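Local coordinates for uncharacterized tRNA/rRNA methyltransferase HI_0380 (Haemophilus influenzae, PDB 3ILK), which probably transfers a methyl group from S-adenosyl-L-methionine to tRNA or rRNA, though its own substrate is unknown, at residues G19-A24 against K42-Q47; I8-I13 against M147-V152; S23-M28 against E56-N61; R63-D66 against E70-D73. One frame throughout, in Å; residues are numbered along the deposited sequence.

In the fold
Strand 8-13, near the N terminus, lies in the middle part of a parallel sheet and opens contact 2, which closes only at helix 145-169; the other three contacts all fall within that long loop. Helix 18-31 comes next and starts both contact 1 and contact 3, which share S23 and A24. Contact 1 closes at residues 42-47, where the chain has left strand 35-39, and contact 3 at helix 56-61. Contact 4 follows in series, a short connection from edge strand 63-65 to helix 68-71. V149 of contact 2 packs on A24 and M28 of helix 18-31, while R9 of strand 8-13 reaches the A71 and D73 carbonyls of contact 4.

Contact 1: G19-A24 against K42-Q47; sequences GNIGSA and KSVDEQ
I21 reaches across from helix 18-31 with the end of its longer branch. Its CD1 lies 3.8 Å from the carbonyl O of S43 and 4.1 Å from V44 CG1, so one methyl rests against both the backbone and a side chain of the loop. CG1 stands beside the backbone N (chi1 -63°) and the branch runs on extended (chi2 174°), which carries CD1 outward to the loop. The second touch is mostly backbone: G19 CA approaches Q47 O to 3.7 Å, and Q47 CB sits 4.0 Å from G19 N, while the rest of the Q47 chain bends off. These touches join the first turns of the helix in the beta-alpha-beta crossover between strands 8-13 and 35-39 to the chain that leaves the second strand, beside the parallel sheet of a SPOUT-type methyltransferase. One shell out, D45 is the N-cap of helix 46-50. D45 OD1 takes a weak capping bond from Q47 N at 2.8 Å and is also hydrogen-bonded to S18 OG, linking the two helix starts. On helix 18-31, G19 O accepts twice, from S23 N and from S23 OG, the hydroxyl standing above the carbonyl plane at 3.2 Å.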
# COMPACT_ATOMS: atom_id res chain seq x y z
N GLY A 19 5.10 22.21 -19.86
CA GLY A 19 5.40 21.61 -18.56
C GLY A 19 4.76 20.26 -18.33
O GLY A 19 5.31 19.45 -17.60
N ASN A 20 3.59 20.00 -18.92
CA ASN A 20 2.89 18.74 -18.74
C ASN A 20 3.65 17.53 -19.27
O ASN A 20 3.56 16.43 -18.72
CB ASN A 20 1.51 18.80 -19.40
CG ASN A 20 0.62 19.85 -18.76
OD1 ASN A 20 0.95 20.39 -17.71
ND2 ASN A 20 -0.52 20.13 -19.39
N ILE A 21 4.34 17.73 -20.39
CA ILE A 21 5.27 16.71 -20.92
C ILE A 21 6.37 16.42 -19.88
O ILE A 21 6.71 15.29 -19.63
CB ILE A 21 5.96 17.23 -22.22
CG1 ILE A 21 4.92 17.45 -23.31
CG2 ILE A 21 7.14 16.35 -22.60
CD1 ILE A 21 5.49 18.10 -24.55
N GLY A 22 6.96 17.48 -19.31
CA GLY A 22 7.92 17.24 -18.24
C GLY A 22 7.39 16.44 -17.03
O GLY A 22 8.08 15.56 -16.53
N SER A 23 6.20 16.80 -16.55
CA SER A 23 5.64 16.26 -15.31
C SER A 23 5.30 14.78 -15.61
O SER A 23 5.51 13.92 -14.74
CB SER A 23 4.41 17.03 -14.86
OG SER A 23 4.77 18.38 -14.63
N ALA A 24 4.82 14.48 -16.81
CA ALA A 24 4.55 13.04 -17.21
C ALA A 24 5.82 12.15 -17.33
O ALA A 24 5.78 10.93 -17.00
CB ALA A 24 3.76 12.98 -18.51
N LYS A 42 1.41 20.87 -28.38
CA LYS A 42 1.25 22.28 -28.72
C LYS A 42 2.60 22.97 -28.63
O LYS A 42 2.92 23.92 -29.37
CB LYS A 42 0.27 22.88 -27.73
CG LYS A 42 -0.01 24.36 -27.90
CD LYS A 42 -1.15 24.73 -26.96
CE LYS A 42 -1.68 26.12 -27.30
NZ LYS A 42 -0.53 27.02 -27.51
N SER A 43 3.40 22.55 -27.68
CA SER A 43 4.71 23.18 -27.56
C SER A 43 5.62 22.33 -26.70
O SER A 43 5.18 21.72 -25.73
CB SER A 43 4.54 24.55 -26.94
OG SER A 43 5.03 24.50 -25.63
N VAL A 44 6.90 22.28 -27.06
CA VAL A 44 7.90 21.66 -26.19
C VAL A 44 9.07 22.61 -26.09
O VAL A 44 9.59 23.03 -27.10
CB VAL A 44 8.34 20.22 -26.66
CG1 VAL A 44 7.48 19.66 -27.81
CG2 VAL A 44 9.83 20.14 -26.89
N ASP A 45 9.49 22.96 -24.88
CA ASP A 45 10.49 24.02 -24.71
C ASP A 45 11.18 23.78 -23.38
O ASP A 45 11.06 22.68 -22.83
CB ASP A 45 9.79 25.38 -24.71
CG ASP A 45 8.73 25.48 -23.62
OD1 ASP A 45 8.86 24.80 -22.57
OD2 ASP A 45 7.73 26.20 -23.82
N GLU A 46 11.86 24.79 -22.84
CA GLU A 46 12.60 24.63 -21.60
C GLU A 46 11.75 24.06 -20.45
O GLU A 46 12.21 23.20 -19.70
CB GLU A 46 13.30 25.93 -21.20
CG GLU A 46 14.26 25.80 -20.02
CD GLU A 46 15.65 25.24 -20.39
OE1 GLU A 46 16.64 26.02 -20.37
OE2 GLU A 46 15.75 24.02 -20.68
N GLN A 47 10.49 24.51 -20.35
CA GLN A 47 9.56 24.00 -19.35
C GLN A 47 9.32 22.48 -19.42
O GLN A 47 9.10 21.86 -18.37
CB GLN A 47 8.22 24.74 -19.40
CG GLN A 47 8.29 26.21 -19.02
CD GLN A 47 9.13 26.42 -17.78
OE1 GLN A 47 8.81 25.89 -16.70
NE2 GLN A 47 10.22 27.17 -17.93

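Contact 2: I8-I13 against M147-V152; sequences IRIVLI and MAVQLV
I10 is the first residue of strand 8-13 to meet V149 of helix 145-169. Its CB points at the helix, and the branch methyl CG2 lies over the V149 fork, nearest V149 CG1 at 4.4 Å, a light touch with the two CA atoms 8.3 Å apart. Two residues on, on the same face of the strand, L12 makes the closer approach. L12 leaves the strand at an angle to the helix, and its forked end swings round to it, bringing CD2 to 4.0 Å from V149 CG2; the two side chains meet at about a right angle. V149 holds CG1 anti to its backbone N (chi1 174°), which leaves CG2 beside that N and facing L12. The predicted S-adenosyl-L-methionine site is near, the side chain of V149 being about 7 Å from that of T81. Around the contact, F113 of strand 109-113 touches both I10 and V149, and M28 of helix 18-31 does the same, while A24 lies against L12. Helix 145-169 thus packs on one face of the parallel sheet beside helix 18-31, and its L151 meets L151 of the second subunit.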
# COMPACT_ATOMS: atom_id res chain seq x y z
N ILE A 8 6.74 -0.85 -23.35
CA ILE A 8 5.48 -0.08 -23.15
C ILE A 8 5.69 1.37 -23.60
O ILE A 8 6.49 2.08 -23.03
CB ILE A 8 5.02 -0.04 -21.66
CG1 ILE A 8 4.77 -1.46 -21.09
CG2 ILE A 8 3.82 0.91 -21.50
CD1 ILE A 8 4.85 -1.53 -19.48
N ARG A 9 4.96 1.77 -24.62
CA ARG A 9 5.02 3.15 -25.10
C ARG A 9 3.90 3.93 -24.46
O ARG A 9 2.72 3.57 -24.61
CB ARG A 9 4.90 3.17 -26.64
CG ARG A 9 4.99 4.61 -27.28
CD ARG A 9 4.89 4.58 -28.80
NE ARG A 9 5.85 3.65 -29.40
CZ ARG A 9 5.76 3.10 -30.62
NH1 ARG A 9 4.74 3.36 -31.45
NH2 ARG A 9 6.70 2.24 -30.99
N ILE A 10 4.25 5.04 -23.82
CA ILE A 10 3.28 5.98 -23.28
C ILE A 10 3.03 7.06 -24.34
O ILE A 10 3.95 7.74 -24.77
CB ILE A 10 3.82 6.60 -21.95
CG1 ILE A 10 4.02 5.52 -20.86
CG2 ILE A 10 2.93 7.76 -21.42
CD1 ILE A 10 2.74 4.87 -20.37
N VAL A 11 1.78 7.19 -24.78
CA VAL A 11 1.48 8.19 -25.81
C VAL A 11 0.65 9.32 -25.22
O VAL A 11 -0.37 9.09 -24.62
CB VAL A 11 0.68 7.56 -27.00
CG1 VAL A 11 0.40 8.68 -28.08
CG2 VAL A 11 1.43 6.26 -27.56
N LEU A 12 1.06 10.56 -25.42
CA LEU A 12 0.30 11.70 -24.96
C LEU A 12 -0.28 12.50 -26.16
O LEU A 12 0.48 13.15 -26.96
CB LEU A 12 1.19 12.62 -24.12
CG LEU A 12 2.09 12.04 -23.03
CD1 LEU A 12 2.85 13.19 -22.26
CD2 LEU A 12 1.33 11.14 -22.03
N ILE A 13 -1.61 12.46 -26.26
CA ILE A 13 -2.34 13.16 -27.33
C ILE A 13 -2.49 14.65 -27.07
O ILE A 13 -3.19 15.06 -26.15
CB ILE A 13 -3.75 12.63 -27.53
CG1 ILE A 13 -3.75 11.06 -27.64
CG2 ILE A 13 -4.39 13.22 -28.78
CD1 ILE A 13 -2.88 10.50 -28.78
N MSE A 147 -1.08 13.23 -13.36
CA MSE A 147 -1.72 12.42 -12.31
C MSE A 147 -2.09 11.08 -12.94
O MSE A 147 -1.81 10.02 -12.36
CB MSE A 147 -2.98 13.12 -11.76
CG MSE A 147 -2.74 14.38 -10.93
SE MSE A 147 -4.38 15.52 -10.57
CE MSE A 147 -3.51 16.68 -9.17
N ALA A 148 -2.68 11.11 -14.14
CA ALA A 148 -3.10 9.88 -14.78
C ALA A 148 -1.92 8.96 -15.12
O ALA A 148 -1.99 7.74 -14.93
CB ALA A 148 -4.01 10.15 -15.99
N VAL A 149 -0.84 9.55 -15.64
CA VAL A 149 0.34 8.78 -16.01
C VAL A 149 1.01 8.21 -14.75
O VAL A 149 1.37 7.05 -14.75
CB VAL A 149 1.33 9.62 -16.88
CG1 VAL A 149 2.68 8.84 -17.16
CG2 VAL A 149 0.62 10.04 -18.23
N GLN A 150 1.16 9.03 -13.72
CA GLN A 150 1.70 8.57 -12.41
C GLN A 150 0.95 7.32 -11.97
O GLN A 150 1.58 6.29 -11.70
CB GLN A 150 1.59 9.68 -11.37
CG GLN A 150 2.36 9.47 -10.03
CD GLN A 150 3.86 9.20 -10.17
OE1 GLN A 150 4.25 8.04 -10.28
NE2 GLN A 150 4.72 10.25 -10.08
N LEU A 151 -0.39 7.37 -11.96
CA LEU A 151 -1.16 6.25 -11.40
C LEU A 151 -1.08 5.04 -12.26
O LEU A 151 -0.97 3.90 -11.75
CB LEU A 151 -2.65 6.60 -11.24
CG LEU A 151 -3.15 7.53 -10.16
CD1 LEU A 151 -4.61 7.25 -9.93
CD2 LEU A 151 -2.38 7.30 -8.86
N VAL A 152 -1.11 5.23 -13.57
CA VAL A 152 -1.10 4.00 -14.47
C VAL A 152 0.30 3.35 -14.38
O VAL A 152 0.44 2.10 -14.33
CB VAL A 152 -1.39 4.40 -15.93
CG1 VAL A 152 -1.09 3.23 -16.92
CG2 VAL A 152 -2.83 4.89 -16.06

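Contact 3: S23-M28 against E56-N61; sequences SAARAM and ENIVKN. With SO4 (sulfate ion), chain I.
Apolar packing joins the two helices, and A25 sits at its middle. Its CB rests against two methyls of helix 56-61, 3.7 Å from V59 CG2 and 3.8 Å from I58 CG2. The short side chain allows a close meeting: the CA atoms of A25 and I58 are 5.9 Å apart, and the axes pass at 8.8 Å with an angle of 119° between their directions. I58 gives most to the interface. While its CG2 faces A25, its CD1, at the end of an extended branch, lies 3.7 Å from the carbonyl O of A25. M28, a selenomethionine, bends at its last torsion (chi3 56°) and lays its CE obliquely across I58, 4.0 Å from CG2. Both M28 and I58 also touch L36 of strand 35-39, so the pair of helices covers that strand on one face of the parallel sheet of the SPOUT domain, with Y49 of helix 46-50 packing on V59. The polar interactions lie away from this interface. R26 points away from helix 56-61, and its chain is extended from CG to NE. Its guanidinium offers an edge to a sulfate, probably from the crystallisation liquor: NH1 donates to O3 at 2.7 Å (149° at the hydrogen), and NH2 adds a weak bond to the same O3. N20 and N144 of the second subunit bind the same ion, and Y140 of that subunit packs on R26, which places the sulfate between the subunits.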
# COMPACT_ATOMS: atom_id res chain seq x y z
N SER A 23 6.20 16.80 -16.55
CA SER A 23 5.64 16.26 -15.31
C SER A 23 5.30 14.78 -15.61
O SER A 23 5.51 13.92 -14.74
CB SER A 23 4.41 17.03 -14.86
OG SER A 23 4.77 18.38 -14.63
N ALA A 24 4.82 14.48 -16.81
CA ALA A 24 4.55 13.04 -17.21
C ALA A 24 5.82 12.15 -17.33
O ALA A 24 5.78 10.93 -17.00
CB ALA A 24 3.76 12.98 -18.51
N ALA A 25 6.89 12.72 -17.91
CA ALA A 25 8.21 12.07 -18.02
C ALA A 25 8.77 11.76 -16.63
O ALA A 25 9.24 10.66 -16.37
CB ALA A 25 9.20 13.00 -18.73
N ARG A 26 8.72 12.74 -15.74
CA ARG A 26 9.03 12.48 -14.31
C ARG A 26 8.21 11.31 -13.70
O ARG A 26 8.81 10.34 -13.16
CB ARG A 26 8.90 13.81 -13.51
CG ARG A 26 9.31 13.73 -12.03
CD ARG A 26 8.96 15.01 -11.32
NE ARG A 26 9.55 15.10 -9.98
CZ ARG A 26 9.42 16.14 -9.17
NH1 ARG A 26 8.75 17.21 -9.55
NH2 ARG A 26 9.98 16.12 -7.98
N ALA A 27 6.87 11.35 -13.80
CA ALA A 27 6.01 10.24 -13.30
C ALA A 27 6.43 8.86 -13.84
O ALA A 27 6.65 7.91 -13.08
CB ALA A 27 4.49 10.49 -13.58
N MSE A 28 6.63 8.79 -15.14
CA MSE A 28 7.16 7.59 -15.78
C MSE A 28 8.49 7.09 -15.18
O MSE A 28 8.65 5.85 -14.92
CB MSE A 28 7.40 7.85 -17.27
CG MSE A 28 6.15 8.14 -18.08
SE MSE A 28 6.47 8.66 -19.92
CE MSE A 28 7.52 7.22 -20.63
N GLU A 56 15.06 14.26 -17.91
CA GLU A 56 15.27 14.86 -19.22
C GLU A 56 15.48 13.83 -20.33
O GLU A 56 15.07 14.05 -21.47
CB GLU A 56 16.45 15.83 -19.22
CG GLU A 56 16.24 17.12 -18.44
CD GLU A 56 16.50 16.96 -16.94
OE1 GLU A 56 16.70 15.82 -16.48
OE2 GLU A 56 16.51 17.98 -16.22
N ASN A 57 16.14 12.72 -19.99
CA ASN A 57 16.45 11.71 -20.99
C ASN A 57 15.18 11.25 -21.70
O ASN A 57 15.16 11.07 -22.95
CB ASN A 57 17.18 10.51 -20.34
CG ASN A 57 16.33 9.80 -19.26
OD1 ASN A 57 15.90 10.41 -18.24
ND2 ASN A 57 16.08 8.51 -19.47
N ILE A 58 14.11 11.09 -20.91
CA ILE A 58 12.81 10.63 -21.43
C ILE A 58 12.23 11.65 -22.41
O ILE A 58 11.79 11.28 -23.48
CB ILE A 58 11.85 10.22 -20.27
CG1 ILE A 58 12.45 9.02 -19.49
CG2 ILE A 58 10.41 9.99 -20.79
CD1 ILE A 58 11.73 8.62 -18.15
N VAL A 59 12.30 12.94 -22.06
CA VAL A 59 11.85 14.03 -22.93
C VAL A 59 12.70 14.14 -24.20
O VAL A 59 12.14 14.33 -25.30
CB VAL A 59 11.89 15.37 -22.17
CG1 VAL A 59 11.45 16.57 -23.08
CG2 VAL A 59 11.07 15.29 -20.91
N LYS A 60 14.03 13.97 -24.07
CA LYS A 60 14.94 14.01 -25.25
C LYS A 60 14.63 12.92 -26.24
O LYS A 60 14.60 13.12 -27.47
CB LYS A 60 16.43 13.85 -24.82
CG LYS A 60 17.05 15.03 -24.07
CD LYS A 60 18.52 14.66 -23.72
CE LYS A 60 19.17 15.75 -22.89
NZ LYS A 60 20.56 15.41 -22.43
N ASN A 61 14.40 11.72 -25.70
CA ASN A 61 14.24 10.55 -26.57
C ASN A 61 12.82 10.34 -27.07
O ASN A 61 12.56 9.43 -27.83
CB ASN A 61 14.82 9.30 -25.87
CG ASN A 61 16.38 9.35 -25.80
OD1 ASN A 61 16.96 9.24 -24.74
ND2 ASN A 61 17.01 9.51 -26.93
S SO4 I . 8.78 19.86 -7.02
O1 SO4 I . 10.20 19.54 -7.11
O2 SO4 I . 8.47 20.95 -7.94
O3 SO4 I . 7.99 18.70 -7.40
O4 SO4 I . 8.42 20.26 -5.67

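Contact 4: R63-D66 against E70-D73; sequences RVVD and EAVD
V65, on edge strand 63-65, faces A71 at the end of helix 68-71 with 6.3 Å between their CA atoms, the chain having turned back within a few residues; the D73 N to E70 O bond (3.0 Å) closes the last helical turn. V65 carries the apolar part. Its CG2 is wedged between its own backbone N and C and so lies over the A71 backbone, 3.5 Å from A71 N. The body of the same side chain runs alongside E70, CB to CB at 3.8 Å, the two side chains running antiparallel past one another. V39 of strand 35-39 touches both V65 and A71 and continues this packing into the sheet. Polar groups flank it, each pair joined through a water. E70 stretches out beyond CG toward the start of the helix, where OE2 is hydrogen-bonded to S67 OG and also accepts from a water; that water in turn takes the N-H of D66, at 2.9 Å from D66 N. At the other end R63 NH1 and D73 OD1 are 4.5 Å apart, too far for a salt bridge, and a second water fills the gap. It lies in the guanidinium plane, accepts from R63 NH1 at 2.7 Å and donates to D73 OD1 at 2.7 Å. R9 NH1 binds the carbonyl O of A71 and of D73, and R9 NH2 lies close to R63 NH1. The nearby D73 carboxylate may offset these like charges. Water relays both polar links, leaving V65 against A71 and the CB of E70 as the direct contact.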
# COMPACT_ATOMS: atom_id res chain seq x y z
N ARG A 63 9.49 10.22 -29.08
CA ARG A 63 8.92 10.38 -30.39
C ARG A 63 7.96 11.57 -30.45
O ARG A 63 7.28 11.89 -29.49
CB ARG A 63 8.12 9.15 -30.75
CG ARG A 63 8.96 8.05 -31.03
CD ARG A 63 8.14 6.89 -31.56
NE ARG A 63 9.07 5.77 -31.60
CZ ARG A 63 8.85 4.63 -32.22
NH1 ARG A 63 7.71 4.43 -32.87
NH2 ARG A 63 9.81 3.71 -32.18
N VAL A 64 7.90 12.17 -31.64
CA VAL A 64 6.94 13.21 -31.90
C VAL A 64 6.36 13.02 -33.27
O VAL A 64 7.04 13.18 -34.29
CB VAL A 64 7.55 14.58 -31.83
CG1 VAL A 64 6.42 15.60 -31.88
CG2 VAL A 64 8.31 14.73 -30.54
N VAL A 65 5.06 12.70 -33.27
CA VAL A 65 4.35 12.40 -34.52
C VAL A 65 3.08 13.25 -34.60
O VAL A 65 2.64 13.88 -33.61
CB VAL A 65 4.03 10.86 -34.68
CG1 VAL A 65 5.34 10.01 -34.66
CG2 VAL A 65 3.01 10.34 -33.60
N ASP A 66 2.49 13.22 -35.80
CA ASP A 66 1.34 14.00 -36.17
C ASP A 66 0.03 13.19 -36.16
O ASP A 66 -1.01 13.75 -36.39
CB ASP A 66 1.56 14.54 -37.60
CG ASP A 66 0.87 15.83 -37.83
OD1 ASP A 66 0.50 16.47 -36.82
OD2 ASP A 66 0.72 16.25 -39.01
N GLU A 70 0.55 6.73 -36.42
CA GLU A 70 2.00 6.69 -36.24
C GLU A 70 2.33 6.46 -34.75
O GLU A 70 3.21 5.62 -34.44
CB GLU A 70 2.67 7.97 -36.78
CG GLU A 70 2.66 8.00 -38.28
CD GLU A 70 2.84 9.40 -38.83
OE1 GLU A 70 3.75 9.58 -39.66
OE2 GLU A 70 2.07 10.32 -38.46
N ALA A 71 1.59 7.14 -33.86
CA ALA A 71 1.87 7.05 -32.42
C ALA A 71 1.81 5.62 -31.90
O ALA A 71 2.50 5.30 -30.97
CB ALA A 71 0.96 7.96 -31.60
N VAL A 72 1.00 4.76 -32.53
CA VAL A 72 0.86 3.37 -32.08
C VAL A 72 1.44 2.36 -33.04
O VAL A 72 1.22 1.14 -32.88
CB VAL A 72 -0.61 2.99 -31.82
CG1 VAL A 72 -1.25 3.85 -30.70
CG2 VAL A 72 -1.44 3.02 -33.13
N ASP A 73 2.16 2.85 -34.05
CA ASP A 73 2.95 2.02 -34.99
C ASP A 73 3.65 0.88 -34.23
O ASP A 73 4.35 1.11 -33.24
CB ASP A 73 4.01 2.94 -35.66
CG ASP A 73 4.96 2.19 -36.63
OD1 ASP A 73 6.16 2.04 -36.31
OD2 ASP A 73 4.51 1.82 -37.73
O HOH W 1 7.61 2.03 -34.05
O HOH W 2 4.23 12.35 -37.99